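Side-chain contacts in MAGE domain-containing protein (Xenopus laevis, PDB 7DG2), which probably serves as the Nse3 subunit of the Nse1-Nse3-Nse4 complex, which belongs to the DNA-binding Smc5/6 machinery: residues Asp34-Arg37 with Ser38-Glu42; Arg176-Glu180 with Thr181-Lys185. One frame throughout, in Å; residues are numbered along the deposited sequence.

Contact 1. Residues Asp34-Arg37 with Ser38-Glu42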
loop_
_atom_site.group_PDB
_atom_site.type_symbol
_atom_site.label_atom_id
_atom_site.label_comp_id
_atom_site.label_asym_id
_atom_site.label_seq_id
_atom_site.Cartn_x
_atom_site.Cartn_y
_atom_site.Cartn_z
ATOM N N ASP B 34 -21.978 -8.847 1.818
ATOM C CA ASP B 34 -21.475 -8.377 0.527
ATOM C C ASP B 34 -20.565 -9.410 -0.125
ATOM O O ASP B 34 -20.607 -9.591 -1.343
ATOM C CB ASP B 34 -20.724 -7.053 0.677
ATOM C CG ASP B 34 -21.639 -5.870 0.961
ATOM O OD1 ASP B 34 -22.818 -5.897 0.544
ATOM O OD2 ASP B 34 -21.168 -4.898 1.592
ATOM N N ILE B 35 -19.726 -10.104 0.657
ATOM C CA ILE B 35 -18.977 -11.222 0.092
ATOM C C ILE B 35 -19.923 -12.220 -0.560
ATOM O O ILE B 35 -19.700 -12.683 -1.687
ATOM C CB ILE B 35 -18.132 -11.913 1.177
ATOM C CG1 ILE B 35 -17.180 -10.917 1.833
ATOM C CG2 ILE B 35 -17.366 -13.087 0.555
ATOM C CD1 ILE B 35 -16.492 -11.521 3.073
ATOM N N VAL B 36 -20.979 -12.598 0.160
ATOM C CA VAL B 36 -21.857 -13.649 -0.347
ATOM C C VAL B 36 -22.621 -13.176 -1.581
ATOM O O VAL B 36 -22.721 -13.900 -2.581
ATOM C CB VAL B 36 -22.799 -14.116 0.772
ATOM C CG1 VAL B 36 -23.782 -15.160 0.233
ATOM C CG2 VAL B 36 -21.956 -14.695 1.923
ATOM N N ARG B 37 -23.140 -11.951 -1.540
ATOM C CA ARG B 37 -23.982 -11.437 -2.622
ATOM C C ARG B 37 -23.164 -11.091 -3.859
ATOM O O ARG B 37 -23.525 -11.475 -4.979
ATOM C CB ARG B 37 -24.755 -10.207 -2.126
ATOM C CG ARG B 37 -25.443 -9.365 -3.201
ATOM C CD ARG B 37 -26.352 -8.347 -2.513
ATOM N NE ARG B 37 -25.935 -6.946 -2.606
ATOM C CZ ARG B 37 -24.798 -6.427 -2.135
ATOM N NH1 ARG B 37 -24.571 -5.127 -2.267
ATOM N NH2 ARG B 37 -23.869 -7.182 -1.563
ATOM N N SER B 38 -22.052 -10.382 -3.676
ATOM C CA SER B 38 -21.298 -9.838 -4.799
ATOM C C SER B 38 -20.324 -10.820 -5.409
ATOM O O SER B 38 -19.978 -10.677 -6.587
ATOM C CB SER B 38 -20.526 -8.586 -4.371
ATOM O OG SER B 38 -21.423 -7.535 -4.049
ATOM N N VAL B 39 -19.817 -11.784 -4.640
ATOM C CA VAL B 39 -18.831 -12.729 -5.141
ATOM C C VAL B 39 -19.385 -14.152 -5.208
ATOM O O VAL B 39 -19.254 -14.828 -6.230
ATOM C CB VAL B 39 -17.542 -12.675 -4.290
ATOM C CG1 VAL B 39 -16.478 -13.555 -4.901
ATOM C CG2 VAL B 39 -17.059 -11.244 -4.187
ATOM N N ILE B 40 -19.947 -14.652 -4.105
ATOM C CA ILE B 40 -20.248 -16.081 -4.065
ATOM C C ILE B 40 -21.462 -16.413 -4.926
ATOM O O ILE B 40 -21.506 -17.479 -5.562
ATOM C CB ILE B 40 -20.396 -16.524 -2.595
ATOM C CG1 ILE B 40 -19.014 -16.358 -1.924
ATOM C CG2 ILE B 40 -20.878 -17.973 -2.498
ATOM C CD1 ILE B 40 -18.929 -16.854 -0.485
ATOM N N LYS B 41 -22.433 -15.504 -4.995
ATOM C CA LYS B 41 -23.528 -15.566 -5.960
ATOM C C LYS B 41 -24.259 -16.906 -5.901
ATOM O O LYS B 41 -24.804 -17.259 -4.851
ATOM C CB LYS B 41 -22.999 -15.262 -7.361
ATOM C CG LYS B 41 -22.552 -13.808 -7.531
ATOM C CD LYS B 41 -21.704 -13.644 -8.795
ATOM C CE LYS B 41 -21.438 -12.184 -9.098
ATOM N NZ LYS B 41 -20.699 -12.040 -10.388
ATOM N N GLU B 42 -24.283 -17.665 -7.003
ATOM C CA GLU B 42 -25.107 -18.874 -7.011
ATOM C C GLU B 42 -24.505 -20.028 -6.211
ATOM O O GLU B 42 -25.125 -21.096 -6.133
ATOM C CB GLU B 42 -25.381 -19.314 -8.455
ATOM C CG GLU B 42 -24.194 -19.939 -9.164
ATOM C CD GLU B 42 -23.341 -18.938 -9.935
ATOM O OE1 GLU B 42 -23.219 -17.768 -9.508
ATOM O OE2 GLU B 42 -22.775 -19.336 -10.974
HETATM O O HOH W 1 -25.317 -14.969 -3.254
#

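Contact 2. Residues Arg176-Glu180 with Thr181-Lys185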
loop_
_atom_site.group_PDB
_atom_site.type_symbol
_atom_site.label_atom_id
_atom_site.label_comp_id
_atom_site.label_asym_id
_atom_site.label_seq_id
_atom_site.Cartn_x
_atom_site.Cartn_y
_atom_site.Cartn_z
ATOM N N ARG B 176 -12.240 -1.829 15.446
ATOM C CA ARG B 176 -10.965 -2.174 14.815
ATOM C C ARG B 176 -9.793 -1.981 15.775
ATOM O O ARG B 176 -8.845 -2.775 15.761
ATOM C CB ARG B 176 -10.761 -1.365 13.534
ATOM C CG ARG B 176 -9.437 -1.708 12.844
ATOM C CD ARG B 176 -9.206 -0.880 11.590
ATOM N NE ARG B 176 -10.059 -1.241 10.466
ATOM C CZ ARG B 176 -9.832 -2.244 9.619
ATOM N NH1 ARG B 176 -8.773 -3.026 9.768
ATOM N NH2 ARG B 176 -10.678 -2.460 8.617
ATOM N N ALA B 177 -9.836 -0.943 16.626
ATOM C CA ALA B 177 -8.766 -0.743 17.600
ATOM C C ALA B 177 -8.666 -1.923 18.556
ATOM O O ALA B 177 -7.563 -2.369 18.893
ATOM C CB ALA B 177 -8.987 0.554 18.384
ATOM N N PHE B 178 -9.805 -2.442 19.014
ATOM C CA PHE B 178 -9.733 -3.558 19.950
ATOM C C PHE B 178 -9.183 -4.820 19.309
ATOM O O PHE B 178 -8.668 -5.681 20.032
ATOM C CB PHE B 178 -11.108 -3.846 20.555
ATOM C CG PHE B 178 -11.485 -2.890 21.646
ATOM C CD1 PHE B 178 -10.835 -2.939 22.871
ATOM C CD2 PHE B 178 -12.470 -1.941 21.444
ATOM C CE1 PHE B 178 -11.169 -2.053 23.885
ATOM C CE2 PHE B 178 -12.809 -1.061 22.448
ATOM C CZ PHE B 178 -12.156 -1.114 23.670
ATOM N N LYS B 179 -9.269 -4.950 17.978
ATOM C CA LYS B 179 -8.728 -6.121 17.295
ATOM C C LYS B 179 -7.292 -5.929 16.826
ATOM O O LYS B 179 -6.529 -6.900 16.785
ATOM C CB LYS B 179 -9.601 -6.490 16.089
ATOM C CG LYS B 179 -11.007 -6.899 16.451
ATOM C CD LYS B 179 -11.029 -8.124 17.322
ATOM C CE LYS B 179 -12.458 -8.509 17.687
ATOM N NZ LYS B 179 -12.488 -9.758 18.504
ATOM N N GLU B 180 -6.889 -4.705 16.490
ATOM C CA GLU B 180 -5.538 -4.493 15.997
ATOM C C GLU B 180 -4.548 -4.153 17.101
ATOM O O GLU B 180 -3.350 -4.418 16.940
ATOM C CB GLU B 180 -5.522 -3.392 14.933
ATOM C CG GLU B 180 -6.167 -3.833 13.607
ATOM C CD GLU B 180 -5.962 -2.841 12.478
ATOM O OE1 GLU B 180 -5.311 -1.789 12.687
ATOM O OE2 GLU B 180 -6.443 -3.128 11.365
ATOM N N THR B 181 -5.002 -3.594 18.218
ATOM C CA THR B 181 -4.105 -3.339 19.350
ATOM C C THR B 181 -4.834 -3.781 20.620
ATOM O O THR B 181 -5.787 -4.565 20.580
ATOM C CB THR B 181 -3.621 -1.869 19.339
ATOM O OG1 THR B 181 -2.539 -1.700 20.269
ATOM C CG2 THR B 181 -4.742 -0.877 19.675
ATOM N N SER B 182 -4.359 -3.328 21.776
ATOM C CA SER B 182 -4.966 -3.717 23.038
ATOM C C SER B 182 -4.709 -2.611 24.046
ATOM O O SER B 182 -3.830 -1.773 23.863
ATOM C CB SER B 182 -4.396 -5.039 23.562
ATOM O OG SER B 182 -3.082 -4.858 24.082
ATOM N N LYS B 183 -5.473 -2.632 25.135
ATOM C CA LYS B 183 -5.218 -1.654 26.187
ATOM C C LYS B 183 -3.799 -1.779 26.733
ATOM O O LYS B 183 -3.132 -0.766 26.967
ATOM C CB LYS B 183 -6.243 -1.812 27.310
ATOM C CG LYS B 183 -7.648 -1.352 26.938
ATOM C CD LYS B 183 -8.588 -1.581 28.112
ATOM C CE LYS B 183 -9.975 -1.042 27.833
ATOM N NZ LYS B 183 -10.899 -1.332 28.991
ATOM N N MET B 184 -3.309 -3.012 26.927
ATOM C CA MET B 184 -1.971 -3.176 27.493
ATOM C C MET B 184 -0.903 -2.697 26.520
ATOM O O MET B 184 0.075 -2.063 26.929
ATOM C CB MET B 184 -1.731 -4.636 27.890
ATOM C CG MET B 184 -0.426 -4.865 28.641
ATOM S SD MET B 184 -0.374 -3.948 30.198
ATOM C CE MET B 184 -1.427 -4.976 31.231
ATOM N N LYS B 185 -1.077 -2.976 25.223
ATOM C CA LYS B 185 -0.127 -2.464 24.242
ATOM C C LYS B 185 -0.105 -0.938 24.228
ATOM O O LYS B 185 0.967 -0.333 24.145
ATOM C CB LYS B 185 -0.467 -3.002 22.846
ATOM C CG LYS B 185 -0.193 -4.480 22.644
ATOM C CD LYS B 185 1.298 -4.770 22.571
ATOM C CE LYS B 185 1.548 -6.193 22.054
ATOM N NZ LYS B 185 2.971 -6.613 22.189
#

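Contact 1. Residues Asp34-Arg37 with Ser38-Glu42
I40 reaches back along its own helix, and its CD1 lies 4.2 Å from I35 CG2 and 4.4 Å from V36 CG2. Its CG1 sits beside the backbone N (chi1 -65°) and the chain then runs on extended, which carries the terminal methyl onto the preceding turn. I40 also packs on Y47, I50 and I51 of helix 47-62, while V39, pointing to another side, meets V16 and Y19 of helix 6-23.

The outer face of the turn is polar. R37 leaves the backbone with CG anti to N, bends at chi3 (111°) and so curls back, bringing NH2 to 2.7 Å from D34 OD1. This is a salt bridge, but as a hydrogen bond it is weak because the N-H points well off the oxygen. S38 OG comes over one face of the guanidinium, 3.5 Å from R37 NH2, with no hydrogen bond from it to D34 O, which instead takes S38 N.

The backbone widens as the helix ends. I35 O accepts twice: V39 N comes from above its carbonyl plane, and I40 N, 3.1 Å from I35 O, lies in that plane. One residue on, K41 N reaches V36 O at 2.9 Å, almost head-on to the carbonyl. I40 N to I35 O and K41 N to V36 O both span five residues, where S38 N to D34 O and V39 N to I35 O span four. K41 then turns to positive phi (54°). A water donates to both V36 O and K41 O, bridging the final turn to the first residue beyond the helix, and V39 O receives the amine of K12. Together this is a pi-type helix end, closing the second helix of a winged-helix fold just before the turn into helix 47-62, consistent with the placing of the MAGE homology domain in the helix-turn-helix clan.

Contact 2. Residues Arg176-Glu180 with Thr181-Lys185
T181 lays its methyl CG2 against the carbonyl oxygen of A177, with 3.3 Å between T181 CG2 and A177 O. The same oxygen accepts T181 N at 2.9 Å, so the last helical hydrogen bond here and the methyl share one carbonyl. With OG1 anti to the backbone N (chi1 -168°), CG2 is placed between that N and the carbonyl carbon, and OG1 is hydrogen-bonded to Y61 O of the neighbouring Nse4 chain, whose F62 also packs on T181. E180, too, belongs to this interface, touching R64 of Nse4.

T181 ends helix 175-180, which follows strand 169-173 of the second winged-helix half and also packs, through R176 and K179, on strands 64-70 and 75-80 of the first. S182 starts helix 183-193 as its N-cap: S182 OG takes K185 N at 3.0 Å in a nearly straight bond (167°), holding the first turn closed.

Across the break, K183 stretches out with every bond beyond CB anti, and its CE comes to the edge of the F178 ring, 4.2 Å from F178 CE1; its amine goes on to a salt bridge with D207. F178 also meets the ring of W173.

Within helix 175-180, R176 NH1 makes a salt bridge to E180 OE2 at 2.8 Å, meeting it from above the carboxylate plane while OE2 stays in the guanidinium plane. The other oxygen, OE1, bonds to Y155 OH, and R176 NE to Q153 O.

Contacts 1 and 2 lie in series along one chain, contact 1 in the first winged-helix half, contact 2 where the second half meets the first. Their centres are about 30 Å apart and their nearest atoms about 12 Å, so they do not touch. Contact 1 sits peripherally, its centre about 24 Å from that of the chain, and stays within a single helix: aliphatic groups face inward and a charged pair faces outward. Contact 2 lies about 8 Å from the chain centre and joins two successive helices. There the charged pair is buried, with further partners inside the fold, and a second subunit, Nse4, supplies part of the bonding.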